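Local coordinates for protein glycosyl transferase family 8 (Streptococcus pneumoniae, PDB 5GVV) that transfers galactose from UDP-galactose to the terminal glucose of the already glycosylated serine-rich repeat protein PsrP, the third step of its O-glycosylation, at residues K25-H30 / L109-D114; E193-F198 / L222-H227. One frame throughout, in Å; residues are numbered along the deposited sequence.

Contact 1: K25-H30 / L109-D114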
loop_
_atom_site.group_PDB
_atom_site.type_symbol
_atom_site.label_atom_id
_atom_site.label_comp_id
_atom_site.label_asym_id
_atom_site.label_seq_id
_atom_site.Cartn_x
_atom_site.Cartn_y
_atom_site.Cartn_z
ATOM N N LYS A 25 -6.268 10.115 -5.372
ATOM C CA LYS A 25 -6.876 9.625 -6.612
ATOM C C LYS A 25 -8.313 10.119 -6.777
ATOM O O LYS A 25 -8.701 10.557 -7.863
ATOM C CB LYS A 25 -6.836 8.095 -6.681
ATOM C CG LYS A 25 -5.519 7.548 -7.211
ATOM C CD LYS A 25 -5.628 6.098 -7.678
ATOM C CE LYS A 25 -5.675 5.121 -6.522
ATOM N NZ LYS A 25 -5.323 3.726 -6.954
ATOM N N SER A 26 -9.098 10.056 -5.706
ATOM C CA SER A 26 -10.494 10.491 -5.775
ATOM C C SER A 26 -10.574 11.994 -6.045
ATOM O O SER A 26 -11.410 12.441 -6.833
ATOM C CB SER A 26 -11.254 10.112 -4.499
ATOM O OG SER A 26 -10.780 10.808 -3.360
ATOM N N LEU A 27 -9.689 12.762 -5.413
ATOM C CA LEU A 27 -9.598 14.208 -5.636
ATOM C C LEU A 27 -9.247 14.546 -7.090
ATOM O O LEU A 27 -9.894 15.399 -7.715
ATOM C CB LEU A 27 -8.566 14.826 -4.682
ATOM C CG LEU A 27 -8.222 16.314 -4.816
ATOM C CD1 LEU A 27 -9.429 17.189 -4.536
ATOM C CD2 LEU A 27 -7.080 16.690 -3.899
ATOM N N CYS A 28 -8.233 13.870 -7.627
ATOM C CA CYS A 28 -7.742 14.151 -8.978
ATOM C C CYS A 28 -8.698 13.635 -10.047
ATOM O O CYS A 28 -8.731 14.152 -11.164
ATOM C CB CYS A 28 -6.355 13.531 -9.184
ATOM S SG CYS A 28 -5.066 14.253 -8.154
ATOM N N ARG A 29 -9.457 12.598 -9.707
ATOM C CA ARG A 29 -10.465 12.059 -10.606
ATOM C C ARG A 29 -11.474 13.135 -11.020
ATOM O O ARG A 29 -11.924 13.170 -12.171
ATOM C CB ARG A 29 -11.190 10.900 -9.918
ATOM C CG ARG A 29 -12.387 10.355 -10.682
ATOM C CD ARG A 29 -11.986 9.820 -12.049
ATOM N NE ARG A 29 -13.106 9.156 -12.707
ATOM C CZ ARG A 29 -13.966 9.767 -13.518
ATOM N NH1 ARG A 29 -13.841 11.059 -13.784
ATOM N NH2 ARG A 29 -14.957 9.082 -14.068
ATOM N N HIS A 30 -11.803 14.029 -10.090
ATOM C CA HIS A 30 -12.894 14.972 -10.308
ATOM C C HIS A 30 -12.452 16.436 -10.346
ATOM O O HIS A 30 -13.269 17.321 -10.599
ATOM C CB HIS A 30 -13.967 14.783 -9.232
ATOM C CG HIS A 30 -14.552 13.405 -9.198
ATOM N ND1 HIS A 30 -15.446 12.950 -10.144
ATOM C CD2 HIS A 30 -14.370 12.380 -8.331
ATOM C CE1 HIS A 30 -15.790 11.707 -9.861
ATOM N NE2 HIS A 30 -15.150 11.336 -8.766
ATOM N N LEU A 109 -10.608 9.734 3.588
ATOM C CA LEU A 109 -11.774 10.277 2.911
ATOM C C LEU A 109 -11.717 10.102 1.403
ATOM O O LEU A 109 -10.667 9.760 0.836
ATOM C CB LEU A 109 -11.994 11.751 3.280
ATOM C CG LEU A 109 -10.908 12.790 3.016
ATOM C CD1 LEU A 109 -10.851 13.179 1.553
ATOM C CD2 LEU A 109 -11.146 14.026 3.880
ATOM N N ILE A 110 -12.859 10.355 0.773
ATOM C CA ILE A 110 -13.034 10.203 -0.665
ATOM C C ILE A 110 -13.757 11.424 -1.240
ATOM O O ILE A 110 -14.812 11.809 -0.736
ATOM C CB ILE A 110 -13.899 8.973 -0.973
ATOM C CG1 ILE A 110 -13.184 7.682 -0.556
ATOM C CG2 ILE A 110 -14.265 8.928 -2.451
ATOM C CD1 ILE A 110 -12.045 7.272 -1.490
ATOM N N VAL A 111 -13.200 12.011 -2.298
ATOM C CA VAL A 111 -13.859 13.089 -3.034
ATOM C C VAL A 111 -14.614 12.465 -4.205
ATOM O O VAL A 111 -14.052 11.645 -4.941
ATOM C CB VAL A 111 -12.824 14.105 -3.559
ATOM C CG1 VAL A 111 -13.497 15.207 -4.387
ATOM C CG2 VAL A 111 -12.029 14.693 -2.396
ATOM N N THR A 112 -15.884 12.832 -4.370
ATOM C CA THR A 112 -16.731 12.196 -5.378
ATOM C C THR A 112 -17.135 13.125 -6.518
ATOM O O THR A 112 -17.848 12.704 -7.435
ATOM C CB THR A 112 -18.039 11.637 -4.766
ATOM O OG1 THR A 112 -18.870 12.722 -4.326
ATOM C CG2 THR A 112 -17.739 10.709 -3.602
ATOM N N GLY A 113 -16.691 14.376 -6.468
ATOM C CA GLY A 113 -17.043 15.319 -7.515
ATOM C C GLY A 113 -16.281 16.631 -7.476
ATOM O O GLY A 113 -15.340 16.797 -6.692
ATOM N N ASP A 114 -16.694 17.556 -8.339
ATOM C CA ASP A 114 -16.070 18.867 -8.480
ATOM C C ASP A 114 -16.202 19.668 -7.190
ATOM O O ASP A 114 -17.310 19.850 -6.686
ATOM C CB ASP A 114 -16.758 19.618 -9.626
ATOM C CG ASP A 114 -16.053 20.910 -10.012
ATOM O OD1 ASP A 114 -15.254 21.460 -9.217
ATOM O OD2 ASP A 114 -16.321 21.389 -11.131
#

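Contact 2: E193-F198 / L222-H227. With MN (manganese (II) ion), chain C.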
loop_
_atom_site.group_PDB
_atom_site.type_symbol
_atom_site.label_atom_id
_atom_site.label_comp_id
_atom_site.label_asym_id
_atom_site.label_seq_id
_atom_site.Cartn_x
_atom_site.Cartn_y
_atom_site.Cartn_z
ATOM N N GLU A 193 -21.316 23.124 4.399
ATOM C CA GLU A 193 -22.416 22.160 4.388
ATOM C C GLU A 193 -21.892 20.771 4.744
ATOM O O GLU A 193 -20.703 20.481 4.543
ATOM C CB GLU A 193 -23.086 22.121 3.011
ATOM C CG GLU A 193 -23.834 23.395 2.630
ATOM C CD GLU A 193 -23.484 23.876 1.229
ATOM O OE1 GLU A 193 -23.891 23.212 0.249
ATOM O OE2 GLU A 193 -22.796 24.915 1.110
ATOM N N ASP A 194 -22.765 19.915 5.274
ATOM C CA ASP A 194 -22.362 18.567 5.669
ATOM C C ASP A 194 -21.767 17.778 4.502
ATOM O O ASP A 194 -20.892 16.931 4.699
ATOM C CB ASP A 194 -23.546 17.791 6.263
ATOM C CG ASP A 194 -23.978 18.315 7.621
ATOM O OD1 ASP A 194 -23.135 18.885 8.345
ATOM O OD2 ASP A 194 -25.168 18.143 7.971
ATOM N N GLN A 195 -22.227 18.062 3.286
ATOM C CA GLN A 195 -21.788 17.291 2.122
ATOM C C GLN A 195 -20.315 17.526 1.758
ATOM O O GLN A 195 -19.745 16.786 0.948
ATOM C CB GLN A 195 -22.685 17.561 0.907
ATOM C CG GLN A 195 -22.274 18.775 0.069
ATOM C CD GLN A 195 -22.686 18.630 -1.390
ATOM O OE1 GLN A 195 -22.651 17.529 -1.949
ATOM N NE2 GLN A 195 -23.071 19.744 -2.017
ATOM N N TYR A 196 -19.700 18.541 2.355
ATOM C CA TYR A 196 -18.285 18.822 2.102
ATOM C C TYR A 196 -17.386 18.169 3.152
ATOM O O TYR A 196 -16.156 18.300 3.115
ATOM C CB TYR A 196 -18.045 20.327 2.032
ATOM C CG TYR A 196 -18.532 20.944 0.742
ATOM C CD1 TYR A 196 -17.915 20.636 -0.460
ATOM C CD2 TYR A 196 -19.598 21.835 0.728
ATOM C CE1 TYR A 196 -18.342 21.192 -1.641
ATOM C CE2 TYR A 196 -20.036 22.398 -0.452
ATOM C CZ TYR A 196 -19.400 22.072 -1.634
ATOM O OH TYR A 196 -19.822 22.626 -2.820
ATOM N N ASN A 197 -18.024 17.470 4.083
ATOM C CA ASN A 197 -17.343 16.631 5.065
ATOM C C ASN A 197 -18.395 15.704 5.658
ATOM O O ASN A 197 -18.795 15.860 6.817
ATOM C CB ASN A 197 -16.706 17.481 6.164
ATOM C CG ASN A 197 -15.774 16.681 7.064
ATOM O OD1 ASN A 197 -15.773 15.448 7.054
ATOM N ND2 ASN A 197 -14.993 17.388 7.864
ATOM N N PHE A 198 -18.856 14.755 4.850
ATOM C CA PHE A 198 -19.969 13.893 5.229
ATOM C C PHE A 198 -19.423 12.692 5.988
ATOM O O PHE A 198 -18.844 11.765 5.394
ATOM C CB PHE A 198 -20.735 13.451 3.982
ATOM C CG PHE A 198 -22.093 12.857 4.269
ATOM C CD1 PHE A 198 -22.225 11.511 4.584
ATOM C CD2 PHE A 198 -23.236 13.649 4.219
ATOM C CE1 PHE A 198 -23.478 10.960 4.849
ATOM C CE2 PHE A 198 -24.491 13.105 4.477
ATOM C CZ PHE A 198 -24.608 11.757 4.790
ATOM N N LEU A 222 -24.144 10.817 -4.165
ATOM C CA LEU A 222 -23.085 10.830 -3.160
ATOM C C LEU A 222 -22.750 12.244 -2.708
ATOM O O LEU A 222 -22.701 13.166 -3.526
ATOM C CB LEU A 222 -21.823 10.174 -3.723
ATOM C CG LEU A 222 -21.417 8.762 -3.293
ATOM C CD1 LEU A 222 -22.553 8.026 -2.635
ATOM C CD2 LEU A 222 -20.853 7.969 -4.481
ATOM N N PRO A 223 -22.526 12.424 -1.395
ATOM C CA PRO A 223 -22.006 13.710 -0.921
ATOM C C PRO A 223 -20.629 13.954 -1.537
ATOM O O PRO A 223 -19.914 12.985 -1.813
ATOM C CB PRO A 223 -21.886 13.497 0.590
ATOM C CG PRO A 223 -22.922 12.439 0.905
ATOM C CD PRO A 223 -22.878 11.513 -0.287
ATOM N N LEU A 224 -20.274 15.215 -1.771
ATOM C CA LEU A 224 -19.016 15.540 -2.441
ATOM C C LEU A 224 -17.789 15.033 -1.684
ATOM O O LEU A 224 -16.783 14.655 -2.300
ATOM C CB LEU A 224 -18.909 17.046 -2.713
ATOM C CG LEU A 224 -19.708 17.535 -3.920
ATOM C CD1 LEU A 224 -19.783 19.056 -4.002
ATOM C CD2 LEU A 224 -19.107 16.969 -5.189
ATOM N N ILE A 225 -17.859 15.024 -0.354
ATOM C CA ILE A 225 -16.748 14.492 0.433
ATOM C C ILE A 225 -17.209 13.482 1.486
ATOM O O ILE A 225 -17.980 13.819 2.387
ATOM C CB ILE A 225 -15.897 15.612 1.072
ATOM C CG1 ILE A 225 -15.272 16.484 -0.022
ATOM C CG2 ILE A 225 -14.806 15.008 1.947
ATOM C CD1 ILE A 225 -14.288 17.550 0.471
ATOM N N LEU A 226 -16.733 12.243 1.356
ATOM C CA LEU A 226 -17.067 11.171 2.296
ATOM C C LEU A 226 -15.930 10.960 3.280
ATOM O O LEU A 226 -14.827 10.591 2.875
ATOM C CB LEU A 226 -17.306 9.858 1.549
ATOM C CG LEU A 226 -18.544 9.726 0.674
ATOM C CD1 LEU A 226 -18.538 8.386 -0.037
ATOM C CD2 LEU A 226 -19.800 9.882 1.516
ATOM N N HIS A 227 -16.204 11.150 4.569
ATOM C CA HIS A 227 -15.171 11.051 5.597
ATOM C C HIS A 227 -15.401 9.821 6.473
ATOM O O HIS A 227 -16.367 9.760 7.244
ATOM C CB HIS A 227 -15.156 12.325 6.452
ATOM C CG HIS A 227 -13.952 12.455 7.330
ATOM N ND1 HIS A 227 -13.758 13.530 8.176
ATOM C CD2 HIS A 227 -12.866 11.657 7.487
ATOM C CE1 HIS A 227 -12.614 13.385 8.816
ATOM N NE2 HIS A 227 -12.053 12.254 8.421
HETATM MN MN MN C . -10.246 11.434 9.169
HETATM O O HOH W 1 -23.694 15.684 -4.162
#

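Contact 1: K25-H30 / L109-D114
Ser-26 and Val-111 make the tight end of this contact, where the C-terminal part of helix 17-30 lies against strand 109-111, nearly parallel to it. In this GT-A domain the helix thus backs the short strand that follows the metal-binding Asp-106 and Asp-108. Chi1 of 66° puts Ser-26 OG between its own backbone N and carbonyl carbon. There it accepts the N-H of Val-111 in an almost straight bond (Val-111 N to Ser-26 OG 2.9 Å, 168° at the hydrogen) and is also bonded to Ala-23 O within the helix. Ile-110 CG2 packs on Ser-26 CB at 3.8 Å, while Val-111 CB rests at the same distance on Leu-27 CA.

Toward the partly exposed end the imidazole of His-30 lies flat over the turn that follows the strand. Thr-112 O sits 3.2 Å above the ring centre, and on that same face Gly-113 CA makes a CH-pi contact 4.0 Å from the centroid; Arg-29 CG covers part of the opposite face. The NE2 atom bonds to Tyr-250 OH, which probably steadies the ring's rotation. Beyond it Asp-114 is exposed, its CA touching His-30 O.

Leu-27 continues onto strand 34-40, helix 244-251 packs on Ser-26 and Ile-110, and strand 225-227 pairs with strand 109-111.

Contact 2: E193-F198 / L222-H227
CG is anti to the backbone N in both Asn-197 (chi1 -169°) and His-227 (-167°), and the two side chains run side by side, pointing the same way, with amide and ring planes 31° apart. This joins the metal site of the GT-A glycosyltransferase fold to the loop after strand 189-192. His-227 ND1 donates to Asn-197 OD1 (ND1 to OD1 3.0 Å), arriving in the amide plane on a lone pair, although the bond is bent and OD1 sits slightly out of the ring plane; Asn-197 ND2 is held by Asn-142. With NE2 on the metal, the proton sits on ND1, and Asn-197 is thus a second-shell residue that probably steadies the imidazole.

The backbones are joined by a single beta bridge between Phe-198 and Leu-226: Phe-198 N donates to Ile-225 O, and its O receives the N-H of His-227 in a nearly straight bond of 2.8 Å from His-227 N, with the donor well above the plane of the Phe-198 carbonyl. A third bond runs from Ile-225 N to Gln-195 O. Pro-223 CG lies over one face of the Phe-198 ring, 3.6 Å from its centroid, as a CH-pi contact, and Leu-224 CD1 reaches CE1 of Tyr-196 at 3.5 Å. Tyr-196 O is buried against Ile-225 without a polar partner.

Manganese, also bound by Asp-106 and Asp-108, lies 2.1 Å from His-227 NE2.

How the contacts relate
From the N terminus, the chain passes through helix 17-30 and returns 79 residues later at strand 109-111, just after the metal-binding Asp-106 and Asp-108, so contact 1 closes a long loop that includes strands 34-40, 61-66 and 101-105. Contact 2 opens only afterwards and closes a shorter loop around helix 203-208; the two loops are in series, neither nested nor crossed. They meet in the two-stranded antiparallel sheet of 109-111 and 225-227, where Leu-226 N lies 2.9 Å from Ile-110 O. Thr-112 OG1 also bonds to Pro-223 O. Helix 17-30 is thereby linked, through this sheet, to the loop 193-198, whose Asn-197 end reaches the second shell of the manganese site.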